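PDB 6CTZ: gentamicin resistance protein from Enterococcus gallinarum, which probably confers resistance to gentamicin and kanamycin by phosphorylating the 2''-hydroxyl of such aminoglycosides with a guanine nucleotide as phosphate donor. Local coordinates for residues Ile15-Asn29 against Ile32-Ser45. The protein carries 2 engineered substitutions. Numbering follows the deposited sequence.
With GDP (guanosine-5'-diphosphate), chain B; KAN (kanamycin a), chain E.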
ATOM      1  N   ILE A  15       3.487  28.478 -11.340  1.00 22.26           N
ATOM      2  CA  ILE A  15       4.260  28.055 -10.177  1.00 23.48           C
ATOM      3  C   ILE A  15       5.579  28.813 -10.175  1.00 26.93           C
ATOM      4  O   ILE A  15       6.426  28.609 -11.055  1.00 29.59           O
ATOM      5  CB  ILE A  15       4.489  26.540 -10.166  1.00 22.99           C
ATOM      6  CG1 ILE A  15       3.150  25.821 -10.113  1.00 23.65           C
ATOM      7  CG2 ILE A  15       5.371  26.132  -8.985  1.00 25.17           C
ATOM      8  CD1 ILE A  15       3.271  24.360 -10.282  1.00 24.80           C
ATOM      9  N   SER A  16       5.759  29.683  -9.185  1.00 27.21           N
ATOM     10  CA  SER A  16       7.031  30.344  -8.929  1.00 28.71           C
ATOM     11  C   SER A  16       7.630  29.689  -7.696  1.00 29.01           C
ATOM     12  O   SER A  16       7.045  29.750  -6.611  1.00 30.71           O
ATOM     13  CB  SER A  16       6.838  31.839  -8.685  1.00 30.29           C
ATOM     14  OG  SER A  16       8.062  32.449  -8.318  0.39 30.18           O
ATOM     15  N   ILE A  17       8.784  29.061  -7.864  1.00 27.89           N
ATOM     16  CA  ILE A  17       9.347  28.209  -6.826  1.00 28.30           C
ATOM     17  C   ILE A  17      10.226  29.046  -5.905  1.00 28.97           C
ATOM     18  O   ILE A  17      11.233  29.620  -6.339  1.00 30.46           O
ATOM     19  CB  ILE A  17      10.111  27.027  -7.435  1.00 28.38           C
ATOM     20  CG1 ILE A  17       9.126  26.088  -8.139  1.00 28.64           C
ATOM     21  CG2 ILE A  17      10.869  26.304  -6.366  1.00 29.30           C
ATOM     22  CD1 ILE A  17       9.763  24.856  -8.744  1.00 29.36           C
ATOM     23  N   GLN A  18       9.815  29.143  -4.642  1.00 28.85           N
ATOM     24  CA  GLN A  18      10.575  29.815  -3.597  1.00 30.55           C
ATOM     25  C   GLN A  18      11.297  28.842  -2.684  1.00 29.67           C
ATOM     26  O   GLN A  18      12.311  29.208  -2.083  1.00 30.51           O
ATOM     27  CB  GLN A  18       9.648  30.684  -2.740  1.00 33.59           C
ATOM     28  CG  GLN A  18       9.094  31.913  -3.445  1.00 35.83           C
ATOM     29  CD  GLN A  18       7.748  31.663  -4.094  1.00 37.02           C
ATOM     30  OE1 GLN A  18       6.909  30.940  -3.556  0.40 37.39           O
ATOM     31  NE2 GLN A  18       7.534  32.261  -5.262  0.53 37.60           N
ATOM     32  N   SER A  19      10.802  27.617  -2.566  1.00 27.96           N
ATOM     33  CA  SER A  19      11.444  26.628  -1.735  1.00 27.31           C
ATOM     34  C   SER A  19      11.132  25.271  -2.277  1.00 26.51           C
ATOM     35  O   SER A  19      10.084  25.083  -2.790  1.00 25.82           O
ATOM     36  CB  SER A  19      10.954  26.704  -0.299  1.00 28.17           C
ATOM     37  OG  SER A  19       9.622  26.270  -0.106  1.00 29.06           O
ATOM     38  N   VAL A  20      12.080  24.370  -2.171  1.00 27.14           N
ATOM     39  CA  VAL A  20      11.922  22.990  -2.599  1.00 27.50           C
ATOM     40  C   VAL A  20      12.650  22.091  -1.631  1.00 26.55           C
ATOM     41  O   VAL A  20      13.775  22.330  -1.307  1.00 27.66           O
ATOM     42  CB  VAL A  20      12.470  22.742  -3.979  1.00 31.24           C
ATOM     43  CG1 VAL A  20      12.213  21.332  -4.403  1.00 32.36           C
ATOM     44  CG2 VAL A  20      11.800  23.625  -4.941  1.00 32.85           C
ATOM     45  N   GLU A  21      11.981  21.051  -1.175  1.00 24.73           N
ATOM     46  CA  GLU A  21      12.575  20.121  -0.257  1.00 24.97           C
ATOM     47  C   GLU A  21      12.124  18.685  -0.533  1.00 23.69           C
ATOM     48  O   GLU A  21      11.048  18.450  -0.982  1.00 22.98           O
ATOM     49  CB  GLU A  21      12.227  20.497   1.185  1.00 26.87           C
ATOM     50  CG  GLU A  21      10.763  20.720   1.448  0.32 28.09           C
ATOM     51  CD  GLU A  21      10.327  21.534   2.688  0.44 29.18           C
ATOM     52  OE1 GLU A  21       9.951  22.712   2.536  0.53 29.64           O
ATOM     53  OE2 GLU A  21      10.196  20.970   3.793  0.58 29.89           O
ATOM     54  N   SER A  22      12.973  17.731  -0.283  1.00 24.26           N
ATOM     55  CA  SER A  22      12.551  16.341  -0.380  1.00 25.44           C
ATOM     56  C   SER A  22      11.447  16.077   0.636  1.00 23.54           C
ATOM     57  O   SER A  22      11.485  16.581   1.760  1.00 25.37           O
ATOM     58  CB  SER A  22      13.734  15.410  -0.113  1.00 29.29           C
ATOM     59  OG  SER A  22      14.626  15.402  -1.212  1.00 33.27           O
ATOM     60  N   LEU A  23      10.436  15.317   0.224  1.00 20.60           N
ATOM     61  CA  LEU A  23       9.318  14.983   1.096  1.00 18.72           C
ATOM     62  C   LEU A  23       9.273  13.502   1.442  1.00 18.39           C
ATOM     63  O   LEU A  23       9.124  13.134   2.615  1.00 19.22           O
ATOM     64  CB  LEU A  23       7.996  15.425   0.449  1.00 17.89           C
ATOM     65  CG  LEU A  23       6.727  15.148   1.260  1.00 17.80           C
ATOM     66  CD1 LEU A  23       6.757  15.895   2.587  1.00 18.90           C
ATOM     67  CD2 LEU A  23       5.506  15.535   0.450  1.00 18.25           C
ATOM     68  N   GLY A  24       9.401  12.632   0.450  1.00 16.53           N
ATOM     69  CA  GLY A  24       9.410  11.206   0.717  1.00 16.10           C
ATOM     70  C   GLY A  24       9.637  10.449  -0.571  1.00 15.77           C
ATOM     71  O   GLY A  24       9.629  11.018  -1.667  1.00 16.65           O
ATOM     72  N   GLU A  25       9.836   9.144  -0.422  1.00 16.04           N
ATOM     73  CA  GLU A  25      10.027   8.299  -1.585  0.51 17.49           C
ATOM     74  C   GLU A  25       9.679   6.868  -1.218  1.00 16.67           C
ATOM     75  O   GLU A  25       9.815   6.444  -0.063  1.00 18.86           O
ATOM     76  CB  GLU A  25      11.455   8.390  -2.135  0.51 20.25           C
ATOM     77  CG  GLU A  25      12.482   7.603  -1.348  0.51 22.75           C
ATOM     78  CD  GLU A  25      13.861   7.681  -1.968  0.51 25.41           C
ATOM     79  OE1 GLU A  25      14.787   8.178  -1.297  0.51 27.19           O
ATOM     80  OE2 GLU A  25      14.018   7.257  -3.135  0.51 26.06           O
ATOM     81  N   GLY A  26       9.177   6.145  -2.213  1.00 15.39           N
ATOM     82  CA  GLY A  26       8.921   4.727  -2.062  1.00 15.60           C
ATOM     83  C   GLY A  26       9.531   3.962  -3.218  1.00 16.33           C
ATOM     84  O   GLY A  26      10.443   4.462  -3.887  1.00 17.47           O
ATOM     85  N   PHE A  27       9.063   2.767  -3.487  1.00 16.50           N
ATOM     86  CA  PHE A  27       9.616   1.962  -4.538  1.00 17.26           C
ATOM     87  C   PHE A  27       9.309   2.502  -5.926  1.00 15.83           C
ATOM     88  O   PHE A  27      10.005   2.205  -6.809  1.00 18.02           O
ATOM     89  CB  PHE A  27       9.048   0.506  -4.512  1.00 19.99           C
ATOM     90  CG  PHE A  27       9.474  -0.371  -3.332  1.00 23.60           C
ATOM     91  CD1 PHE A  27      10.185   0.093  -2.292  1.00 25.90           C
ATOM     92  CD2 PHE A  27       9.133  -1.698  -3.331  1.00 25.27           C
ATOM     93  CE1 PHE A  27      10.542  -0.741  -1.223  1.00 27.62           C
ATOM     94  CE2 PHE A  27       9.464  -2.525  -2.276  1.00 26.27           C
ATOM     95  CZ  PHE A  27      10.196  -2.037  -1.239  1.00 26.92           C
ATOM     96  N   ARG A  28       8.265   3.291  -6.069  1.00 14.55           N
ATOM     97  CA  ARG A  28       7.829   3.734  -7.378  1.00 14.85           C
ATOM     98  C   ARG A  28       7.810   5.232  -7.658  1.00 13.50           C
ATOM     99  O   ARG A  28       7.672   5.602  -8.768  1.00 14.35           O
ATOM    100  CB  ARG A  28       6.419   3.148  -7.627  1.00 17.36           C
ATOM    101  CG  ARG A  28       6.370   1.619  -7.661  1.00 20.26           C
ATOM    102  CD  ARG A  28       6.402   1.077  -9.066  1.00 22.20           C
ATOM    103  NE  ARG A  28       7.017  -0.246  -9.235  1.00 25.28           N
ATOM    104  CZ  ARG A  28       6.387  -1.395  -9.310  1.00 27.56           C
ATOM    105  NH1 ARG A  28       5.085  -1.482  -9.191  1.00 30.42           N
ATOM    106  NH2 ARG A  28       7.054  -2.486  -9.498  1.00 27.01           N
ATOM    107  N   ASN A  29       7.926   6.041  -6.643  1.00 13.58           N
ATOM    108  CA  ASN A  29       7.849   7.482  -6.798  1.00 13.52           C
ATOM    109  C   ASN A  29       8.747   8.262  -5.872  1.00 14.12           C
ATOM    110  O   ASN A  29       8.988   7.876  -4.790  1.00 15.47           O
ATOM    111  CB  ASN A  29       6.417   7.970  -6.506  1.00 13.82           C
ATOM    112  CG  ASN A  29       5.411   7.460  -7.483  1.00 14.64           C
ATOM    113  OD1 ASN A  29       5.313   7.929  -8.567  1.00 15.61           O
ATOM    114  ND2 ASN A  29       4.728   6.445  -7.100  1.00 14.48           N
ATOM    115  N   ILE A  32       8.585  15.538  -3.826  1.00 15.88           N
ATOM    116  CA  ILE A  32       9.189  16.752  -3.293  1.00 16.24           C
ATOM    117  C   ILE A  32       8.076  17.718  -2.909  1.00 16.09           C
ATOM    118  O   ILE A  32       6.936  17.611  -3.363  1.00 16.78           O
ATOM    119  CB  ILE A  32      10.178  17.404  -4.275  1.00 18.42           C
ATOM    120  CG1 ILE A  32       9.465  17.848  -5.557  1.00 18.72           C
ATOM    121  CG2 ILE A  32      11.297  16.431  -4.586  1.00 19.97           C
ATOM    122  CD1 ILE A  32      10.370  18.617  -6.516  1.00 20.34           C
ATOM    123  N   LEU A  33       8.415  18.664  -2.044  1.00 17.22           N
ATOM    124  CA  LEU A  33       7.465  19.659  -1.571  1.00 17.12           C
ATOM    125  C   LEU A  33       7.925  21.024  -2.058  1.00 17.53           C
ATOM    126  O   LEU A  33       9.058  21.435  -1.781  1.00 18.36           O
ATOM    127  CB  LEU A  33       7.368  19.632  -0.047  1.00 18.12           C
ATOM    128  CG  LEU A  33       6.321  20.544   0.588  1.00 19.10           C
ATOM    129  CD1 LEU A  33       4.906  20.167   0.136  1.00 20.44           C
ATOM    130  CD2 LEU A  33       6.449  20.512   2.110  1.00 20.37           C
ATOM    131  N   VAL A  34       7.052  21.717  -2.784  1.00 17.65           N
ATOM    132  CA  VAL A  34       7.351  23.016  -3.375  1.00 18.04           C
ATOM    133  C   VAL A  34       6.559  24.071  -2.620  1.00 19.14           C
ATOM    134  O   VAL A  34       5.344  23.938  -2.446  1.00 18.66           O
ATOM    135  CB  VAL A  34       7.000  23.034  -4.872  1.00 19.07           C
ATOM    136  CG1 VAL A  34       7.019  24.466  -5.422  1.00 19.95           C
ATOM    137  CG2 VAL A  34       7.956  22.132  -5.642  1.00 21.04           C
ATOM    138  N   ASN A  35       7.255  25.109  -2.158  1.00 19.78           N
ATOM    139  CA  ASN A  35       6.647  26.229  -1.445  1.00 21.35           C
ATOM    140  C   ASN A  35       5.898  25.799  -0.190  1.00 22.69           C
ATOM    141  O   ASN A  35       4.984  26.498   0.260  1.00 24.92           O
ATOM    142  CB  ASN A  35       5.759  27.083  -2.359  1.00 23.08           C
ATOM    143  CG  ASN A  35       6.525  27.650  -3.539  1.00 23.50           C
ATOM    144  OD1 ASN A  35       7.752  27.689  -3.523  1.00 24.32           O
ATOM    145  ND2 ASN A  35       5.806  28.086  -4.567  1.00 23.95           N
ATOM    146  N   GLY A  36       6.268  24.655   0.387  1.00 21.96           N
ATOM    147  CA  GLY A  36       5.579  24.122   1.539  1.00 22.42           C
ATOM    148  C   GLY A  36       4.168  23.650   1.283  1.00 22.26           C
ATOM    149  O   GLY A  36       3.519  23.159   2.216  1.00 24.54           O
ATOM    150  N   ASP A  37       3.680  23.748   0.046  1.00 21.36           N
ATOM    151  CA  ASP A  37       2.268  23.568  -0.258  1.00 22.84           C
ATOM    152  C   ASP A  37       1.978  22.506  -1.304  1.00 20.47           C
ATOM    153  O   ASP A  37       0.902  21.906  -1.258  1.00 19.88           O
ATOM    154  CB  ASP A  37       1.654  24.887  -0.762  1.00 26.73           C
ATOM    155  CG  ASP A  37       1.687  25.982   0.276  1.00 31.85           C
ATOM    156  OD1 ASP A  37       1.865  25.666   1.471  1.00 34.26           O
ATOM    157  OD2 ASP A  37       1.525  27.158  -0.106  1.00 33.95           O
ATOM    158  N   TRP A  38       2.874  22.281  -2.261  1.00 17.72           N
ATOM    159  CA  TRP A  38       2.586  21.460  -3.430  1.00 16.67           C
ATOM    160  C   TRP A  38       3.496  20.246  -3.431  1.00 15.97           C
ATOM    161  O   TRP A  38       4.721  20.388  -3.374  1.00 18.35           O
ATOM    162  CB  TRP A  38       2.815  22.248  -4.720  1.00 18.38           C
ATOM    163  CG  TRP A  38       1.804  23.317  -4.940  1.00 19.89           C
ATOM    164  CD1 TRP A  38       1.954  24.650  -4.704  1.00 23.08           C
ATOM    165  CD2 TRP A  38       0.472  23.141  -5.441  1.00 19.89           C
ATOM    166  NE1 TRP A  38       0.798  25.316  -5.033  1.00 23.96           N
ATOM    167  CE2 TRP A  38      -0.128  24.413  -5.486  1.00 22.64           C
ATOM    168  CE3 TRP A  38      -0.268  22.026  -5.854  1.00 20.25           C
ATOM    169  CZ2 TRP A  38      -1.435  24.605  -5.930  1.00 22.57           C
ATOM    170  CZ3 TRP A  38      -1.566  22.216  -6.292  1.00 21.70           C
ATOM    171  CH2 TRP A  38      -2.136  23.498  -6.329  1.00 22.39           C
ATOM    172  N   VAL A  39       2.903  19.073  -3.533  1.00 14.40           N
ATOM    173  CA  VAL A  39       3.672  17.874  -3.669  1.00 13.96           C
ATOM    174  C   VAL A  39       3.826  17.571  -5.163  1.00 14.11           C
ATOM    175  O   VAL A  39       2.861  17.465  -5.850  1.00 15.45           O
ATOM    176  CB  VAL A  39       2.958  16.648  -2.997  1.00 13.66           C
ATOM    177  CG1 VAL A  39       3.731  15.368  -3.255  1.00 14.79           C
ATOM    178  CG2 VAL A  39       2.728  16.887  -1.522  1.00 14.82           C
ATOM    179  N   PHE A  40       5.044  17.489  -5.645  1.00 13.87           N
ATOM    180  CA  PHE A  40       5.311  17.009  -6.994  1.00 14.15           C
ATOM    181  C   PHE A  40       5.893  15.608  -6.908  1.00 14.48           C
ATOM    182  O   PHE A  40       6.856  15.367  -6.165  1.00 15.70           O
ATOM    183  CB  PHE A  40       6.178  17.979  -7.802  1.00 15.14           C
ATOM    184  CG  PHE A  40       5.393  19.125  -8.340  1.00 15.67           C
ATOM    185  CD1 PHE A  40       5.172  20.255  -7.564  1.00 16.40           C
ATOM    186  CD2 PHE A  40       4.806  19.043  -9.593  1.00 16.47           C
ATOM    187  CE1 PHE A  40       4.421  21.313  -8.052  1.00 17.58           C
ATOM    188  CE2 PHE A  40       4.048  20.086 -10.081  1.00 17.40           C
ATOM    189  CZ  PHE A  40       3.848  21.218  -9.308  1.00 17.59           C
ATOM    190  N   ARG A  41       5.278  14.682  -7.636  1.00 14.01           N
ATOM    191  CA  ARG A  41       5.520  13.261  -7.450  1.00 13.69           C
ATOM    192  C   ARG A  41       5.942  12.668  -8.785  1.00 13.77           C
ATOM    193  O   ARG A  41       5.182  12.723  -9.765  1.00 13.78           O
ATOM    194  CB  ARG A  41       4.259  12.595  -6.905  1.00 13.75           C
ATOM    195  CG  ARG A  41       4.428  11.147  -6.492  1.00 13.40           C
ATOM    196  CD  ARG A  41       3.108  10.708  -5.911  1.00 13.33           C
ATOM    197  NE  ARG A  41       2.915   9.305  -5.568  1.00 12.82           N
ATOM    198  CZ  ARG A  41       2.119   8.485  -6.249  1.00 12.20           C
ATOM    199  NH1 ARG A  41       1.548   8.881  -7.384  1.00 13.75           N
ATOM    200  NH2 ARG A  41       1.882   7.262  -5.796  1.00 12.89           N
ATOM    201  N   PHE A  42       7.148  12.105  -8.813  1.00 14.37           N
ATOM    202  CA  PHE A  42       7.831  11.703 -10.036  1.00 14.51           C
ATOM    203  C   PHE A  42       8.037  10.197 -10.046  1.00 15.02           C
ATOM    204  O   PHE A  42       8.753   9.672  -9.176  1.00 15.95           O
ATOM    205  CB  PHE A  42       9.188  12.402 -10.109  1.00 15.41           C
ATOM    206  CG  PHE A  42       9.096  13.893 -10.265  1.00 15.22           C
ATOM    207  CD1 PHE A  42       9.023  14.471 -11.526  1.00 16.09           C
ATOM    208  CD2 PHE A  42       9.095  14.717  -9.152  1.00 16.78           C
ATOM    209  CE1 PHE A  42       8.944  15.850 -11.673  1.00 16.92           C
ATOM    210  CE2 PHE A  42       9.018  16.095  -9.290  1.00 17.81           C
ATOM    211  CZ  PHE A  42       8.940  16.661 -10.553  1.00 17.52           C
ATOM    212  N   PRO A  43       7.458   9.472 -11.003  1.00 13.72           N
ATOM    213  CA  PRO A  43       7.701   8.026 -11.085  1.00 14.05           C
ATOM    214  C   PRO A  43       9.175   7.683 -11.228  1.00 15.11           C
ATOM    215  O   PRO A  43       9.960   8.421 -11.826  1.00 15.67           O
ATOM    216  CB  PRO A  43       6.916   7.611 -12.334  1.00 15.38           C
ATOM    217  CG  PRO A  43       5.779   8.595 -12.379  1.00 15.91           C
ATOM    218  CD  PRO A  43       6.395   9.906 -11.926  1.00 14.80           C
ATOM    219  N   LYS A  44       9.539   6.527 -10.678  1.00 15.79           N
ATOM    220  CA  LYS A  44      10.915   6.053 -10.718  0.54 16.27           C
ATOM    221  C   LYS A  44      11.156   5.005 -11.796  1.00 16.06           C
ATOM    222  O   LYS A  44      12.294   4.552 -11.956  1.00 17.88           O
ATOM    223  CB  LYS A  44      11.331   5.518  -9.341  0.54 17.10           C
ATOM    224  CG  LYS A  44      11.428   6.602  -8.268  0.54 18.54           C
ATOM    225  CD  LYS A  44      11.474   6.025  -6.854  0.54 19.75           C
ATOM    226  CE  LYS A  44      12.672   5.111  -6.643  0.54 20.32           C
ATOM    227  NZ  LYS A  44      12.837   4.736  -5.209  0.54 20.05           N
ATOM    228  N   SER A  45      10.128   4.620 -12.547  1.00 15.62           N
ATOM    229  CA  SER A  45      10.257   3.565 -13.548  1.00 15.58           C
ATOM    230  C   SER A  45       9.030   3.607 -14.444  1.00 15.80           C
ATOM    231  O   SER A  45       8.055   4.311 -14.164  1.00 15.34           O
ATOM    232  CB  SER A  45      10.306   2.198 -12.878  1.00 16.20           C
ATOM    233  OG  SER A  45       9.065   1.953 -12.230  1.00 16.24           O
TER
HETATM  234  PB  GDP B 401       5.575   5.252  -3.586  1.00 13.20           P
HETATM  235  O1B GDP B 401       4.472   4.894  -4.553  1.00 13.74           O
HETATM  236  O2B GDP B 401       5.449   4.508  -2.273  1.00 12.41           O
HETATM  237  O3B GDP B 401       6.943   5.151  -4.222  1.00 14.36           O
HETATM  238  O3A GDP B 401       5.376   6.831  -3.293  1.00 12.67           O
HETATM  239  PA  GDP B 401       4.267   7.562  -2.366  1.00 12.85           P
HETATM  240  O1A GDP B 401       3.091   8.000  -3.188  1.00 12.63           O
HETATM  241  O2A GDP B 401       3.918   6.682  -1.178  1.00 12.49           O
HETATM  242  O5' GDP B 401       5.078   8.899  -1.932  1.00 13.39           O
HETATM  243  C5' GDP B 401       6.343   8.761  -1.299  1.00 14.88           C
HETATM  244  C4' GDP B 401       6.280   9.403   0.067  1.00 13.94           C
HETATM  245  O4' GDP B 401       6.112  10.812  -0.095  1.00 14.24           O
HETATM  246  C3' GDP B 401       5.102   8.978   0.926  1.00 13.54           C
HETATM  247  O3' GDP B 401       5.313   7.720   1.576  1.00 15.04           O
HETATM  248  C2' GDP B 401       5.064  10.115   1.915  1.00 13.25           C
HETATM  249  O2' GDP B 401       6.117   9.980   2.875  1.00 15.35           O
HETATM  250  C1' GDP B 401       5.409  11.307   1.037  1.00 13.30           C
HETATM  251  N9  GDP B 401       4.173  11.949   0.548  1.00 11.79           N
HETATM  252  C8  GDP B 401       3.585  11.809  -0.663  1.00 12.39           C
HETATM  253  N7  GDP B 401       2.466  12.577  -0.715  1.00 12.32           N
HETATM  254  C5  GDP B 401       2.349  13.211   0.468  1.00 11.97           C
HETATM  255  C6  GDP B 401       1.406  14.147   1.094  1.00 12.06           C
HETATM  256  O6  GDP B 401       0.415  14.568   0.467  1.00 12.71           O
HETATM  257  N1  GDP B 401       1.678  14.540   2.347  1.00 13.36           N
HETATM  258  C2  GDP B 401       2.748  14.109   3.052  1.00 13.94           C
HETATM  259  N2  GDP B 401       2.946  14.570   4.302  1.00 14.99           N
HETATM  260  N3  GDP B 401       3.651  13.240   2.547  1.00 13.17           N
HETATM  261  C4  GDP B 401       3.483  12.792   1.285  1.00 11.95           C
HETATM  262  C1  KAN E 404       8.601  -4.251   4.493  1.00 19.28           C
HETATM  263  C2  KAN E 404       8.797  -5.594   5.198  1.00 21.22           C
HETATM  264  C3  KAN E 404       8.780  -5.383   6.698  1.00 23.66           C
HETATM  265  C4  KAN E 404       9.900  -4.411   7.033  1.00 24.99           C
HETATM  266  C5  KAN E 404       9.720  -3.089   6.291  1.00 25.25           C
HETATM  267  C6  KAN E 404      10.882  -2.135   6.549  1.00 28.14           C
HETATM  268  C7  KAN E 404       4.442  -1.460   2.762  1.00 10.92           C
HETATM  269  C8  KAN E 404       5.704  -1.784   1.967  1.00 11.34           C
HETATM  270  C9  KAN E 404       6.461  -2.939   2.631  1.00 13.46           C
HETATM  271  C10 KAN E 404       6.791  -2.636   4.093  1.00 14.43           C
HETATM  272  C11 KAN E 404       5.523  -2.249   4.858  1.00 14.60           C
HETATM  273  C12 KAN E 404       4.803  -1.082   4.193  1.00 12.68           C
HETATM  274  C13 KAN E 404       6.218  -2.011  -0.396  1.00 13.67           C
HETATM  275  C14 KAN E 404       5.546  -1.562  -1.685  1.00 14.98           C
HETATM  276  C15 KAN E 404       4.494  -2.603  -2.078  1.00 16.52           C
HETATM  277  C16 KAN E 404       5.150  -3.974  -2.197  1.00 17.65           C
HETATM  278  C17 KAN E 404       5.886  -4.305  -0.913  1.00 18.07           C
HETATM  279  C18 KAN E 404       6.646  -5.610  -1.084  1.00 21.09           C
HETATM  280  N1  KAN E 404      10.663  -0.931   5.769  1.00 29.41           N
HETATM  281  N2  KAN E 404       5.826  -1.899   6.242  1.00 17.34           N
HETATM  282  N3  KAN E 404       3.717  -0.374   2.104  1.00 11.54           N
HETATM  283  N4  KAN E 404       3.822  -2.271  -3.328  1.00 19.29           N
HETATM  284  O5  KAN E 404       9.562  -3.264   4.878  1.00 22.00           O
HETATM  285  O6  KAN E 404       7.738  -6.476   4.816  1.00 22.82           O
HETATM  286  O7  KAN E 404       8.987  -6.620   7.389  1.00 25.13           O
HETATM  287  O8  KAN E 404       9.899  -4.173   8.442  1.00 26.69           O
HETATM  288  O9  KAN E 404       7.270  -3.803   4.766  1.00 16.85           O
HETATM  289  O10 KAN E 404       7.695  -3.156   1.928  1.00 15.58           O
HETATM  290  O11 KAN E 404       5.254  -2.130   0.649  1.00 12.22           O
HETATM  291  O12 KAN E 404       6.823  -3.282  -0.616  1.00 16.04           O
HETATM  292  O13 KAN E 404       4.986  -0.265  -1.466  1.00 17.45           O
HETATM  293  O14 KAN E 404       4.180  -5.010  -2.427  1.00 19.06           O
HETATM  294  O15 KAN E 404       7.333  -5.918   0.134  0.65 22.46           O
HETATM  295  O   HOH W   1       8.911  23.528   0.175  1.00 21.89           O
HETATM  296  O   HOH W   2      10.567   1.699  -9.452  1.00 24.30           O
HETATM  297  O   HOH W   3       3.529  10.164  -9.362  1.00 18.31           O
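Glu-21 and Leu-33 form the antiparallel hydrogen-bonded pair that fixes the register of strands 20-25 and 29-34, the short axes of 20-25 and 32-34 approaching to 4.4 Å, while beyond the turn Asn-29 lies against Pro-43 of strand 38-43. At the open end of the hairpin the Asn-35 amide acts as a clamp: OD1 accepts both Gln-18 N (2.8 Å) and Ser-19 N, and ND2 donates to Ser-16 O, tying the incoming chain to the 35-37 turn. A water bridges Ser-19 OG, Glu-21 OE1, Leu-33 O and Gly-36 N nearby. On the face of Val-20 and Val-34, Ile-17 CG1 packs on Val-34 CG1, and Ile-15 CD1 abuts the edge of the Phe-40 ring. Leu-23, its CG anti to the backbone N (chi1 -180°), instead brings CD2 to Val-39 CG2 (3.7 Å) and against the guanine. Further along, the Asn-29 amide stacks on the Arg-41 guanidinium, planes 20° apart; ND2 reaches GDP O1B (3.0 Å), while Arg-41 NE and NH2 both grip O1A. A salt bridge to Glu-55 and a contact with Asp-214 also engage Arg-41. Lys-44, bent at chi3 (60°), closes the loop by donating NZ to Gly-26 O (2.7 Å), with a weak salt bridge to Glu-25. Backbone N-H groups of Arg-28 and Asn-29 bind O3B, making this the glycine-containing nucleotide-binding loop of the kinase-like N-terminal lobe.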